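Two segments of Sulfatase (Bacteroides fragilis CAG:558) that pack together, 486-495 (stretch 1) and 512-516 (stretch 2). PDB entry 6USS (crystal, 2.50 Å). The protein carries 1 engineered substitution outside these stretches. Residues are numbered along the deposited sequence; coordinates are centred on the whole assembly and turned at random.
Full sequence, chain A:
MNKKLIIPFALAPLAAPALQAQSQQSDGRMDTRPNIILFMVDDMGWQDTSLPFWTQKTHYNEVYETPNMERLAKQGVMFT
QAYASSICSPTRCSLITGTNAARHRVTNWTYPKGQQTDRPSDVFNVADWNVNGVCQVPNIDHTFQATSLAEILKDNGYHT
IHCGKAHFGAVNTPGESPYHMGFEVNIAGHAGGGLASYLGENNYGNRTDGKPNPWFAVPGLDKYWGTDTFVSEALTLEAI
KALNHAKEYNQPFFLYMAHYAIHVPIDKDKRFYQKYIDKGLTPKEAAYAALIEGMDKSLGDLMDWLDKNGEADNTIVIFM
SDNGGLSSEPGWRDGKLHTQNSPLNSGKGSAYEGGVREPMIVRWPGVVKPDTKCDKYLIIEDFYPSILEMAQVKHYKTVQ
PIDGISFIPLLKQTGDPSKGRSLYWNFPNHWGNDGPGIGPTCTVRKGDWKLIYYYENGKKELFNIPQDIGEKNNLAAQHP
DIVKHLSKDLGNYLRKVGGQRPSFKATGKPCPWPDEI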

# COMPACT_ATOMS: atom_id res chain seq x y z
N LEU A 486 -27.74 -6.29 34.92
CA LEU A 486 -27.15 -6.47 33.60
C LEU A 486 -27.88 -5.66 32.53
O LEU A 486 -27.25 -5.21 31.57
N SER A 487 -29.19 -5.48 32.68
CA SER A 487 -29.89 -4.54 31.80
C SER A 487 -29.27 -3.15 31.88
O SER A 487 -29.03 -2.51 30.85
N LYS A 488 -29.06 -2.66 33.10
CA LYS A 488 -28.49 -1.33 33.25
C LYS A 488 -27.05 -1.29 32.76
O LYS A 488 -26.62 -0.33 32.11
N ASP A 489 -26.28 -2.35 33.07
CA ASP A 489 -24.92 -2.48 32.56
C ASP A 489 -24.90 -2.29 31.05
O ASP A 489 -24.17 -1.43 30.52
N LEU A 490 -25.73 -3.06 30.34
CA LEU A 490 -25.80 -2.99 28.88
C LEU A 490 -26.24 -1.60 28.41
O LEU A 490 -25.57 -0.96 27.60
N GLY A 491 -27.37 -1.12 28.94
CA GLY A 491 -27.90 0.15 28.48
C GLY A 491 -26.91 1.29 28.63
O GLY A 491 -26.71 2.08 27.70
N ASN A 492 -26.24 1.36 29.79
CA ASN A 492 -25.27 2.42 30.00
C ASN A 492 -24.16 2.36 28.97
O ASN A 492 -23.80 3.38 28.38
N TYR A 493 -23.62 1.16 28.74
CA TYR A 493 -22.52 0.99 27.80
C TYR A 493 -22.93 1.36 26.37
O TYR A 493 -22.20 2.08 25.67
N LEU A 494 -24.08 0.86 25.91
CA LEU A 494 -24.53 1.19 24.56
C LEU A 494 -24.61 2.69 24.38
O LEU A 494 -24.09 3.24 23.41
N ARG A 495 -25.26 3.38 25.33
CA ARG A 495 -25.38 4.83 25.20
C ARG A 495 -24.01 5.49 25.31
O ARG A 495 -23.72 6.45 24.58
N PRO A 512 -37.14 0.42 23.01
CA PRO A 512 -36.56 0.65 24.35
C PRO A 512 -35.19 0.01 24.49
O PRO A 512 -34.98 -1.13 24.09
N TRP A 513 -34.26 0.76 25.08
CA TRP A 513 -33.02 0.18 25.57
C TRP A 513 -33.37 -0.94 26.54
O TRP A 513 -34.48 -0.94 27.09
N PRO A 514 -32.45 -1.89 26.81
CA PRO A 514 -32.79 -2.97 27.78
C PRO A 514 -33.22 -2.45 29.14
O PRO A 514 -34.07 -3.07 29.79
N ASP A 515 -32.63 -1.34 29.60
CA ASP A 515 -32.94 -0.79 30.91
C ASP A 515 -34.10 0.20 30.89
O ASP A 515 -34.29 0.94 31.86
N GLU A 516 -34.89 0.23 29.80
CA GLU A 516 -36.15 0.96 29.78
C GLU A 516 -37.34 0.00 29.69
O GLU A 516 -38.41 0.39 29.22

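A short irregular segment, 512-516, lies against one helix, 486-495, through a contact that is part salt-bridge cluster around Asp515 and part apolar packing of Trp513 and Pro514, with 447 Å² buried in all. The backbones come nearest where Ser487 and Asp515 face each other, their CA atoms 4.9 Å apart. Trp513, Pro514 and Asp515 all direct their CA-to-CB bonds toward the helix.

Asp515 (chi1 p, 60°) places its carboxylate beside Gly491, whose CA lies 3.7 Å from Asp515 OD1. An ideal CB on Gly491 would fall 2.3 Å from that same OD1, a clash, so the bare glycine leaves the room the carboxylate occupies. Arg495 reaches back along the helix to meet it: its CA-to-CB bond points sideways, but an m, t, m run of chi1 to chi3 brings the guanidinium nearer. Arg495 NH1 donates to Asp515 OD1 at 2.9 Å and Arg495 NH2 to Asp515 OD2 at 2.7 Å, a two-pronged salt bridge with the carboxylate near the guanidinium plane; a weak third bond joins Arg495 NH1 to Asp515 OD2 at 3.1 Å. Within the helix, Asn492 (chi1 m) accepts from the same group, Arg495 NH2 to Asn492 OD1 at 2.7 Å, which helps hold the guanidinium in place. Lys488 starts away from the segment, yet its chain (chi1 t, chi2 p) curls back to add a second, longer salt bridge, with a weak hydrogen bond from Lys488 NZ to Asp515 OD2 at 3.3 Å.

Trp513 (chi1 m, chi2 125°) lies beside the aliphatic part of Arg495. Arg495 CG sits over a face of the indole, 4.0 Å from the centroid of the five-membered ring of Trp513, a CH-pi contact; the charged end makes an off-centre cation-pi contact, with Arg495 CZ 5.0 Å from that centroid. Leu494 (m, t) points toward the segment and meets the six-membered ring obliquely, Leu494 CD1 to Trp513 CZ3 at 3.7 Å.

Pro514, its ring C-gamma exo, extends the apolar patch: Leu490 CG (side chain t, p) approaches Pro514 CG at 4.0 Å, and Leu494 CD1 lies 4.4 Å from Pro514 CD. Ser487 (chi1 m) packs its CB 4.3 Å from Pro514 CB, while its hydroxyl is hydrogen-bonded elsewhere in the structure. The segment is also braced internally, by Trp513 N donating to Glu516 OE1 at 2.8 Å and Glu516 N to Trp513 O at 3.0 Å.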

# COMPACT_ATOMS: atom_id res chain seq x y z
CB LEU A 486 -27.10 -7.95 33.24
CG LEU A 486 -26.17 -8.74 34.14
CD1 LEU A 486 -26.08 -10.15 33.61
CD2 LEU A 486 -24.79 -8.09 34.21
CB SER A 487 -31.39 -4.47 32.15
OG SER A 487 -32.07 -5.65 31.76
CB LYS A 488 -28.59 -0.91 34.72
CG LYS A 488 -28.16 0.53 35.05
CD LYS A 488 -28.82 1.57 34.12
CE LYS A 488 -30.12 2.19 34.67
NZ LYS A 488 -30.36 3.55 34.09
CB ASP A 489 -24.36 -3.85 32.98
CG ASP A 489 -22.86 -4.01 32.70
OD1 ASP A 489 -22.30 -3.20 31.95
OD2 ASP A 489 -22.23 -4.97 33.23
CB LEU A 490 -26.76 -4.07 28.37
CG LEU A 490 -26.84 -4.52 26.91
CD1 LEU A 490 -25.47 -4.58 26.25
CD2 LEU A 490 -27.57 -5.87 26.78
CB ASN A 492 -24.69 2.32 31.41
CG ASN A 492 -25.64 2.83 32.46
OD1 ASN A 492 -26.52 3.65 32.17
ND2 ASN A 492 -25.48 2.35 33.68
CB TYR A 493 -21.99 -0.44 27.84
CG TYR A 493 -20.81 -0.62 26.93
CD1 TYR A 493 -19.53 -0.31 27.36
CD2 TYR A 493 -20.99 -1.04 25.62
CE1 TYR A 493 -18.45 -0.45 26.52
CE2 TYR A 493 -19.90 -1.17 24.77
CZ TYR A 493 -18.64 -0.87 25.22
OH TYR A 493 -17.55 -1.01 24.38
CB LEU A 494 -25.87 0.53 24.27
CG LEU A 494 -25.92 -1.00 24.37
CD1 LEU A 494 -27.33 -1.51 24.09
CD2 LEU A 494 -24.90 -1.66 23.44
CB ARG A 495 -26.34 5.39 26.24
CG ARG A 495 -27.78 4.93 26.06
CD ARG A 495 -28.69 5.50 27.15
NE ARG A 495 -28.34 5.02 28.49
CZ ARG A 495 -28.94 4.01 29.12
NH1 ARG A 495 -29.93 3.34 28.53
NH2 ARG A 495 -28.55 3.65 30.35
CB PRO A 512 -37.56 -0.01 25.31
CG PRO A 512 -38.83 -0.15 24.53
CD PRO A 512 -38.46 -0.25 23.08
CB TRP A 513 -32.17 1.24 26.27
CG TRP A 513 -31.57 2.29 25.41
CD1 TRP A 513 -31.71 3.64 25.55
CD2 TRP A 513 -30.69 2.10 24.29
NE1 TRP A 513 -31.00 4.30 24.59
CE2 TRP A 513 -30.37 3.38 23.79
CE3 TRP A 513 -30.17 0.97 23.65
CZ2 TRP A 513 -29.53 3.57 22.68
CZ3 TRP A 513 -29.34 1.15 22.54
CH2 TRP A 513 -29.04 2.44 22.07
CB PRO A 514 -31.48 -3.77 27.89
CG PRO A 514 -30.60 -3.29 26.82
CD PRO A 514 -31.03 -1.93 26.43
CB ASP A 515 -31.69 -0.15 31.53
CG ASP A 515 -31.13 0.98 30.68
OD1 ASP A 515 -31.40 1.00 29.47
OD2 ASP A 515 -30.43 1.86 31.23
CB GLU A 516 -36.18 1.96 28.62
CG GLU A 516 -35.08 3.03 28.62
CD GLU A 516 -34.96 3.78 27.26
OE1 GLU A 516 -35.15 3.16 26.18
OE2 GLU A 516 -34.65 4.99 27.26